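PDB 2HTA: putative glucose-6-phosphate 1-epimerase, which probably interconverts the alpha and beta anomers of glucose 6-phosphate and related hexose 6-phosphates, as a mutarotase of the aldose 1-epimerase type. Local coordinates for residues E70-L74 with N241-D245; L132-S138 with F150-F156. All coordinates share one frame; numbering follows the deposited sequence.

Contact 1. Residues E70-L74 with N241-D245; sequences EEEVL and NRTID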
ATOM      1  N   GLU A  70      -8.729   8.297 -15.862  1.00 26.13           N
ATOM      2  CA  GLU A  70      -8.335   8.920 -14.557  1.00 25.04           C
ATOM      3  C   GLU A  70      -6.835   9.204 -14.525  1.00 24.75           C
ATOM      4  O   GLU A  70      -6.085   8.598 -15.296  1.00 24.64           O
ATOM      5  CB  GLU A  70      -8.696   7.976 -13.391  1.00 24.71           C
ATOM      6  CG  GLU A  70     -10.156   7.603 -13.323  1.00 24.50           C
ATOM      7  CD  GLU A  70     -11.087   8.775 -13.093  1.00 29.55           C
ATOM      8  OE1 GLU A  70     -10.653   9.826 -12.591  1.00 26.33           O
ATOM      9  OE2 GLU A  70     -12.277   8.626 -13.479  1.00 34.13           O
ATOM     10  N   GLU A  71      -6.404  10.150 -13.691  1.00 24.11           N
ATOM     11  CA  GLU A  71      -4.979  10.362 -13.401  1.00 23.64           C
ATOM     12  C   GLU A  71      -4.506   9.232 -12.493  1.00 22.15           C
ATOM     13  O   GLU A  71      -5.308   8.540 -11.856  1.00 20.54           O
ATOM     14  CB  GLU A  71      -4.785  11.709 -12.689  1.00 24.80           C
ATOM     15  CG  GLU A  71      -5.562  12.857 -13.371  1.00 32.95           C
ATOM     16  CD  GLU A  71      -4.737  13.634 -14.311  1.00 42.39           C
ATOM     17  OE1 GLU A  71      -3.859  13.036 -15.000  1.00 46.48           O
ATOM     18  OE2 GLU A  71      -4.956  14.867 -14.344  1.00 48.16           O
ATOM     19  N   GLU A  72      -3.200   9.008 -12.471  1.00 21.73           N
ATOM     20  CA  GLU A  72      -2.650   7.988 -11.571  1.00 21.45           C
ATOM     21  C   GLU A  72      -3.308   8.109 -10.186  1.00 20.37           C
ATOM     22  O   GLU A  72      -3.421   9.196  -9.603  1.00 20.99           O
ATOM     23  CB  GLU A  72      -1.133   8.206 -11.394  1.00 19.97           C
ATOM     24  CG  GLU A  72      -0.297   8.055 -12.715  1.00 22.09           C
ATOM     25  CD  GLU A  72      -0.185   6.616 -13.254  1.00 24.65           C
ATOM     26  OE1 GLU A  72      -0.436   5.609 -12.507  1.00 22.96           O
ATOM     27  OE2 GLU A  72       0.168   6.466 -14.467  1.00 21.51           O
ATOM     28  N   VAL A  73      -3.670   6.973  -9.635  1.00 18.54           N
ATOM     29  CA  VAL A  73      -4.321   6.956  -8.325  1.00 18.33           C
ATOM     30  C   VAL A  73      -3.312   6.788  -7.189  1.00 18.22           C
ATOM     31  O   VAL A  73      -3.511   7.337  -6.115  1.00 18.59           O
ATOM     32  CB  VAL A  73      -5.345   5.845  -8.265  1.00 18.66           C
ATOM     33  CG1 VAL A  73      -6.012   5.774  -6.856  1.00 16.91           C
ATOM     34  CG2 VAL A  73      -6.426   6.133  -9.297  1.00 18.23           C
ATOM     35  N   LEU A  74      -2.307   5.950  -7.393  1.00 18.18           N
ATOM     36  CA  LEU A  74      -1.269   5.731  -6.392  1.00 18.98           C
ATOM     37  C   LEU A  74      -0.051   6.586  -6.640  1.00 19.39           C
ATOM     38  O   LEU A  74       0.374   6.762  -7.764  1.00 20.85           O
ATOM     39  CB  LEU A  74      -0.823   4.259  -6.410  1.00 17.99           C
ATOM     40  CG  LEU A  74      -1.931   3.235  -6.084  1.00 18.50           C
ATOM     41  CD1 LEU A  74      -1.399   1.842  -6.322  1.00 17.87           C
ATOM     42  CD2 LEU A  74      -2.426   3.436  -4.598  1.00 20.45           C
ATOM     43  N   ASN A 241      -9.742  17.364  -8.726  1.00 26.19           N
ATOM     44  CA  ASN A 241     -11.191  17.313  -8.955  1.00 27.41           C
ATOM     45  C   ASN A 241     -11.754  15.909  -8.854  1.00 25.72           C
ATOM     46  O   ASN A 241     -12.495  15.438  -9.733  1.00 26.22           O
ATOM     47  CB  ASN A 241     -11.535  17.916 -10.317  1.00 28.86           C
ATOM     48  CG  ASN A 241     -11.115  19.381 -10.416  1.00 35.40           C
ATOM     49  OD1 ASN A 241     -11.337  20.187  -9.477  1.00 41.10           O
ATOM     50  ND2 ASN A 241     -10.463  19.734 -11.525  1.00 39.17           N
ATOM     51  N   ARG A 242     -11.365  15.188  -7.806  1.00 22.84           N
ATOM     52  CA  ARG A 242     -11.884  13.826  -7.679  1.00 21.76           C
ATOM     53  C   ARG A 242     -11.991  13.455  -6.202  1.00 21.73           C
ATOM     54  O   ARG A 242     -11.388  14.143  -5.368  1.00 21.11           O
ATOM     55  CB  ARG A 242     -10.937  12.845  -8.379  1.00 21.90           C
ATOM     56  CG  ARG A 242      -9.513  12.661  -7.752  1.00 22.69           C
ATOM     57  CD  ARG A 242      -8.688  11.803  -8.662  1.00 21.96           C
ATOM     58  NE  ARG A 242      -7.353  11.559  -8.094  1.00 23.06           N
ATOM     59  CZ  ARG A 242      -6.445  10.793  -8.689  1.00 24.40           C
ATOM     60  NH1 ARG A 242      -6.740  10.217  -9.844  1.00 22.44           N
ATOM     61  NH2 ARG A 242      -5.259  10.589  -8.133  1.00 20.74           N
ATOM     62  N   THR A 243     -12.735  12.396  -5.898  1.00 20.33           N
ATOM     63  CA  THR A 243     -12.551  11.738  -4.572  1.00 21.84           C
ATOM     64  C   THR A 243     -12.002  10.325  -4.805  1.00 19.57           C
ATOM     65  O   THR A 243     -12.230   9.701  -5.867  1.00 20.44           O
ATOM     66  CB  THR A 243     -13.879  11.603  -3.782  1.00 21.61           C
ATOM     67  OG1 THR A 243     -14.799  10.926  -4.602  1.00 25.74           O
ATOM     68  CG2 THR A 243     -14.477  12.941  -3.428  1.00 23.99           C
ATOM     69  N   ILE A 244     -11.218   9.849  -3.854  1.00 20.19           N
ATOM     70  CA  ILE A 244     -10.822   8.465  -3.857  1.00 20.12           C
ATOM     71  C   ILE A 244     -11.474   7.795  -2.634  1.00 19.91           C
ATOM     72  O   ILE A 244     -11.354   8.288  -1.488  1.00 20.70           O
ATOM     73  CB  ILE A 244      -9.281   8.311  -3.829  1.00 21.43           C
ATOM     74  CG1 ILE A 244      -8.619   8.931  -5.110  1.00 20.20           C
ATOM     75  CG2 ILE A 244      -8.909   6.856  -3.681  1.00 19.61           C
ATOM     76  CD1 ILE A 244      -7.069   9.285  -4.885  1.00 21.03           C
ATOM     77  N   ASP A 245     -12.199   6.722  -2.892  1.00 19.62           N
ATOM     78  CA  ASP A 245     -12.832   5.942  -1.828  1.00 20.03           C
ATOM     79  C   ASP A 245     -11.874   4.830  -1.471  1.00 20.53           C
ATOM     80  O   ASP A 245     -11.433   4.102  -2.351  1.00 22.10           O
ATOM     81  CB  ASP A 245     -14.127   5.344  -2.340  1.00 20.33           C
ATOM     82  CG  ASP A 245     -15.145   6.401  -2.642  1.00 23.58           C
ATOM     83  OD1 ASP A 245     -15.122   7.522  -2.031  1.00 20.47           O
ATOM     84  OD2 ASP A 245     -15.971   6.124  -3.519  1.00 24.62           O
TER
HETATM   85  O   HOH W   1      -8.403  11.074 -11.742  1.00 22.37           O
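Arg242 reaches across from its strand and grips the backbone of the loop at Glu71 and Glu72. NH2 donates to Glu72 O at 2.7 Å, in a nearly straight bond (N-H...O 170°). NH1 donates to Glu71 O at 3.0 Å and is more bent, at 155°. Both oxygens lie at the edge of the guanidinium, close to its plane. The fit is less regular on the carbonyl side. NH1 stands well above the carbonyl plane of Glu71, whereas NH2 is only tilted from that of Glu72. The arginine chain is extended from CG to NE, and this carries the flat group over to the loop.

Water 1 adds a third link. It accepts from Arg242 NH1 at 2.7 Å and from Glu71 N, and donates to Glu70 OE1. The acid and the arginine are thus joined through the water, with Glu70 OE1 4.8 Å from Arg242 NH1. Beside this polar group Val73 CG1 meets Ile244 CD1 at 4.2 Å, and Val73 CG2 lies 4.1 Å from Arg242 NH1.

Further out, Asn183 bonds to both partners: its side-chain amide donates to Glu72 O, and its carbonyl accepts from Arg242 NH2. Phe182 packs on Val73 and Ile244. Asn241 and Arg242 form a G1 beta bulge against strand 232-237. A buried arginine bonded to two main-chain carbonyls thus joins the loop after strand 61-67 to strand 242-249, in the large antiparallel sheet of the galactose mutarotase-like fold.

Contact 2. Residues L132-S138 with F150-F156; sequences LTFELQS and FTLLARF
The Phe150 ring lies flat against the backbone of the facing segment, with Ser138 N 3.5 Å above its plane and over its centre. Leu136 CG meets this ring at its edge, 3.8 Å from CE2 of Phe150. With chi1 at 68°, Phe150 CG sits between its own N and carbonyl carbon, which brings the ring over the neighbouring strand end. Phe134 and Phe156 cross at about a right angle, their planes at 87°, and Phe134 CD1 touches Phe156 CE1 at 3.5 Å. Phe55 meets both rings from outside. Ala154 O lies at the edge of the Phe134 ring.

The face carrying Glu135, Gln137, Thr151 and Arg155 is more polar. Gln137 NE2 donates to Thr151 OG1 at 3.1 Å, and Glu135 OE2 lies 3.6 Å from Thr151 CG2. Leu153 CB lies toward the rim over one face of the Arg155 guanidinium, whose NH2 forms a salt bridge with Glu167. Where the strands meet their connecting loop, Phe150 N donates to Ser138 OG at 3.0 Å; Asp149 also bonds this hydroxyl.

Paired backbone bonds join Leu132 with Phe156, Phe134 with Ala154 and Leu136 with Leu152. This is an antiparallel strand pair in the large sheet of the galactose mutarotase-like fold.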
ATOM      1  N   LEU A 132      -4.446 -10.967 -10.183  1.00 19.44           N
ATOM      2  CA  LEU A 132      -3.122 -11.577 -10.005  1.00 18.72           C
ATOM      3  C   LEU A 132      -3.012 -12.088  -8.570  1.00 18.54           C
ATOM      4  O   LEU A 132      -3.546 -11.455  -7.647  1.00 18.88           O
ATOM      5  CB  LEU A 132      -2.000 -10.534 -10.186  1.00 19.66           C
ATOM      6  CG  LEU A 132      -1.865  -9.755 -11.508  1.00 21.28           C
ATOM      7  CD1 LEU A 132      -2.710  -8.497 -11.421  1.00 22.89           C
ATOM      8  CD2 LEU A 132      -0.378  -9.371 -11.668  1.00 21.97           C
ATOM      9  N   THR A 133      -2.317 -13.217  -8.408  1.00 17.83           N
ATOM     10  CA  THR A 133      -2.067 -13.769  -7.066  1.00 17.25           C
ATOM     11  C   THR A 133      -0.576 -13.935  -6.922  1.00 17.64           C
ATOM     12  O   THR A 133       0.043 -14.619  -7.724  1.00 17.64           O
ATOM     13  CB  THR A 133      -2.676 -15.106  -6.919  1.00 18.59           C
ATOM     14  OG1 THR A 133      -4.099 -14.998  -7.098  1.00 18.07           O
ATOM     15  CG2 THR A 133      -2.424 -15.619  -5.519  1.00 17.85           C
ATOM     16  N   PHE A 134      -0.021 -13.334  -5.875  1.00 17.33           N
ATOM     17  CA  PHE A 134       1.405 -13.463  -5.535  1.00 16.91           C
ATOM     18  C   PHE A 134       1.497 -14.303  -4.267  1.00 17.73           C
ATOM     19  O   PHE A 134       0.593 -14.266  -3.392  1.00 17.22           O
ATOM     20  CB  PHE A 134       2.005 -12.070  -5.281  1.00 16.59           C
ATOM     21  CG  PHE A 134       2.068 -11.194  -6.488  1.00 17.70           C
ATOM     22  CD1 PHE A 134       0.967 -10.353  -6.855  1.00 15.90           C
ATOM     23  CD2 PHE A 134       3.195 -11.206  -7.295  1.00 16.03           C
ATOM     24  CE1 PHE A 134       1.066  -9.506  -8.003  1.00 19.17           C
ATOM     25  CE2 PHE A 134       3.285 -10.346  -8.412  1.00 17.96           C
ATOM     26  CZ  PHE A 134       2.242  -9.518  -8.763  1.00 15.18           C
ATOM     27  N   GLU A 135       2.607 -15.033  -4.113  1.00 18.18           N
ATOM     28  CA  GLU A 135       2.746 -15.883  -2.914  1.00 17.43           C
ATOM     29  C   GLU A 135       4.144 -15.675  -2.288  1.00 18.02           C
ATOM     30  O   GLU A 135       5.143 -15.626  -3.010  1.00 19.20           O
ATOM     31  CB  GLU A 135       2.626 -17.338  -3.351  1.00 17.07           C
ATOM     32  CG  GLU A 135       2.735 -18.316  -2.182  1.00 20.75           C
ATOM     33  CD  GLU A 135       2.549 -19.753  -2.663  1.00 29.62           C
ATOM     34  OE1 GLU A 135       3.484 -20.325  -3.234  1.00 35.29           O
ATOM     35  OE2 GLU A 135       1.442 -20.287  -2.533  1.00 33.07           O
ATOM     36  N   LEU A 136       4.194 -15.630  -0.961  1.00 18.71           N
ATOM     37  CA  LEU A 136       5.460 -15.613  -0.233  1.00 18.28           C
ATOM     38  C   LEU A 136       5.435 -16.770   0.737  1.00 19.37           C
ATOM     39  O   LEU A 136       4.409 -17.040   1.354  1.00 19.31           O
ATOM     40  CB  LEU A 136       5.657 -14.298   0.503  1.00 18.07           C
ATOM     41  CG  LEU A 136       7.017 -14.196   1.256  1.00 16.45           C
ATOM     42  CD1 LEU A 136       8.140 -13.898   0.233  1.00 18.89           C
ATOM     43  CD2 LEU A 136       6.889 -13.032   2.190  1.00 19.98           C
ATOM     44  N   GLN A 137       6.554 -17.518   0.844  1.00 20.58           N
ATOM     45  CA  GLN A 137       6.602 -18.610   1.826  1.00 21.60           C
ATOM     46  C   GLN A 137       7.792 -18.460   2.731  1.00 20.86           C
ATOM     47  O   GLN A 137       8.805 -17.875   2.353  1.00 20.99           O
ATOM     48  CB  GLN A 137       6.672 -19.963   1.153  1.00 23.14           C
ATOM     49  CG  GLN A 137       5.350 -20.272   0.393  1.00 28.04           C
ATOM     50  CD  GLN A 137       5.293 -21.672  -0.062  1.00 34.58           C
ATOM     51  OE1 GLN A 137       5.933 -22.013  -1.044  1.00 35.56           O
ATOM     52  NE2 GLN A 137       4.534 -22.516   0.647  1.00 37.05           N
ATOM     53  N   SER A 138       7.678 -19.016   3.918  1.00 20.27           N
ATOM     54  CA  SER A 138       8.825 -19.088   4.820  1.00 19.09           C
ATOM     55  C   SER A 138       9.928 -19.943   4.223  1.00 20.55           C
ATOM     56  O   SER A 138       9.702 -20.768   3.318  1.00 20.85           O
ATOM     57  CB  SER A 138       8.385 -19.680   6.186  1.00 19.00           C
ATOM     58  OG  SER A 138       7.618 -20.839   5.997  1.00 18.63           O
ATOM     59  N   PHE A 150       5.000 -20.098   7.240  1.00 19.34           N
ATOM     60  CA  PHE A 150       3.837 -19.348   6.741  1.00 19.00           C
ATOM     61  C   PHE A 150       3.774 -19.453   5.204  1.00 19.43           C
ATOM     62  O   PHE A 150       4.785 -19.759   4.552  1.00 19.18           O
ATOM     63  CB  PHE A 150       3.941 -17.847   7.155  1.00 18.16           C
ATOM     64  CG  PHE A 150       5.084 -17.078   6.446  1.00 17.91           C
ATOM     65  CD1 PHE A 150       6.345 -16.932   7.072  1.00 18.62           C
ATOM     66  CD2 PHE A 150       4.893 -16.489   5.200  1.00 19.42           C
ATOM     67  CE1 PHE A 150       7.343 -16.219   6.425  1.00 18.49           C
ATOM     68  CE2 PHE A 150       5.907 -15.832   4.513  1.00 17.86           C
ATOM     69  CZ  PHE A 150       7.162 -15.673   5.156  1.00 20.03           C
ATOM     70  N   THR A 151       2.573 -19.226   4.662  1.00 20.41           N
ATOM     71  CA  THR A 151       2.391 -18.923   3.239  1.00 20.48           C
ATOM     72  C   THR A 151       1.472 -17.689   3.204  1.00 20.49           C
ATOM     73  O   THR A 151       0.358 -17.709   3.772  1.00 21.55           O
ATOM     74  CB  THR A 151       1.693 -20.075   2.492  1.00 22.16           C
ATOM     75  OG1 THR A 151       2.474 -21.260   2.634  1.00 23.37           O
ATOM     76  CG2 THR A 151       1.582 -19.724   1.017  1.00 23.84           C
ATOM     77  N   LEU A 152       1.945 -16.614   2.564  1.00 19.24           N
ATOM     78  CA  LEU A 152       1.222 -15.370   2.491  1.00 19.65           C
ATOM     79  C   LEU A 152       0.826 -15.210   1.026  1.00 19.40           C
ATOM     80  O   LEU A 152       1.662 -15.459   0.133  1.00 18.88           O
ATOM     81  CB  LEU A 152       2.173 -14.216   2.799  1.00 20.36           C
ATOM     82  CG  LEU A 152       2.042 -13.236   3.936  1.00 29.70           C
ATOM     83  CD1 LEU A 152       2.992 -11.984   3.689  1.00 27.94           C
ATOM     84  CD2 LEU A 152       0.610 -12.800   4.248  1.00 30.97           C
ATOM     85  N   LEU A 153      -0.456 -14.904   0.789  1.00 18.66           N
ATOM     86  CA  LEU A 153      -0.975 -14.646  -0.542  1.00 17.90           C
ATOM     87  C   LEU A 153      -1.458 -13.218  -0.654  1.00 17.23           C
ATOM     88  O   LEU A 153      -2.132 -12.734   0.246  1.00 18.34           O
ATOM     89  CB  LEU A 153      -2.158 -15.585  -0.888  1.00 17.40           C
ATOM     90  CG  LEU A 153      -1.654 -17.028  -0.903  1.00 22.03           C
ATOM     91  CD1 LEU A 153      -2.657 -18.045  -0.542  1.00 28.45           C
ATOM     92  CD2 LEU A 153      -1.030 -17.355  -2.261  1.00 23.09           C
ATOM     93  N   ALA A 154      -1.136 -12.552  -1.758  1.00 16.98           N
ATOM     94  CA  ALA A 154      -1.638 -11.187  -2.023  1.00 17.12           C
ATOM     95  C   ALA A 154      -2.385 -11.319  -3.360  1.00 18.21           C
ATOM     96  O   ALA A 154      -1.780 -11.696  -4.375  1.00 18.74           O
ATOM     97  CB  ALA A 154      -0.505 -10.173  -2.130  1.00 16.84           C
ATOM     98  N   ARG A 155      -3.683 -11.095  -3.322  1.00 18.08           N
ATOM     99  CA  ARG A 155      -4.536 -11.192  -4.529  1.00 18.50           C
ATOM    100  C   ARG A 155      -4.965  -9.809  -4.874  1.00 17.54           C
ATOM    101  O   ARG A 155      -5.423  -9.077  -3.982  1.00 18.73           O
ATOM    102  CB  ARG A 155      -5.748 -12.078  -4.227  1.00 18.37           C
ATOM    103  CG  ARG A 155      -5.374 -13.513  -3.810  1.00 20.78           C
ATOM    104  CD  ARG A 155      -6.627 -14.358  -3.663  1.00 26.28           C
ATOM    105  NE  ARG A 155      -6.318 -15.778  -3.655  1.00 30.03           N
ATOM    106  CZ  ARG A 155      -6.123 -16.488  -2.547  1.00 30.87           C
ATOM    107  NH1 ARG A 155      -5.840 -17.788  -2.625  1.00 31.24           N
ATOM    108  NH2 ARG A 155      -6.254 -15.905  -1.366  1.00 32.21           N
ATOM    109  N   PHE A 156      -4.757  -9.414  -6.135  1.00 16.13           N
ATOM    110  CA  PHE A 156      -5.104  -8.103  -6.644  1.00 16.47           C
ATOM    111  C   PHE A 156      -6.125  -8.209  -7.752  1.00 16.81           C
ATOM    112  O   PHE A 156      -6.084  -9.168  -8.511  1.00 18.44           O
ATOM    113  CB  PHE A 156      -3.881  -7.448  -7.256  1.00 15.19           C
ATOM    114  CG  PHE A 156      -2.797  -7.202  -6.262  1.00 18.39           C
ATOM    115  CD1 PHE A 156      -1.900  -8.218  -5.945  1.00 17.69           C
ATOM    116  CD2 PHE A 156      -2.732  -5.976  -5.590  1.00 18.57           C
ATOM    117  CE1 PHE A 156      -0.861  -7.980  -4.969  1.00 17.92           C
ATOM    118  CE2 PHE A 156      -1.678  -5.737  -4.655  1.00 20.22           C
ATOM    119  CZ  PHE A 156      -0.788  -6.745  -4.354  1.00 18.21           C
TER

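After helix 14-22 the chain forms the five-stranded sheet that ends in strand 61-67. The loop that follows supplies residues 70-74, the first half of contact 1. The chain then passes through strands 94-95 and 119-125 before reaching contact 2. There 132-138 and 150-156 close a short loop containing helix 140-145. Contact 1 closes only when strand 242-249 begins, so contact 2 is nested inside its much longer loop. The two do not touch, and their centres are about 27 Å apart on opposite sides of the chain's centre. Both reach the same nine-stranded sheet: contact 2 pairs two of its strands near one edge, while contact 1 ties the loop to an inner strand.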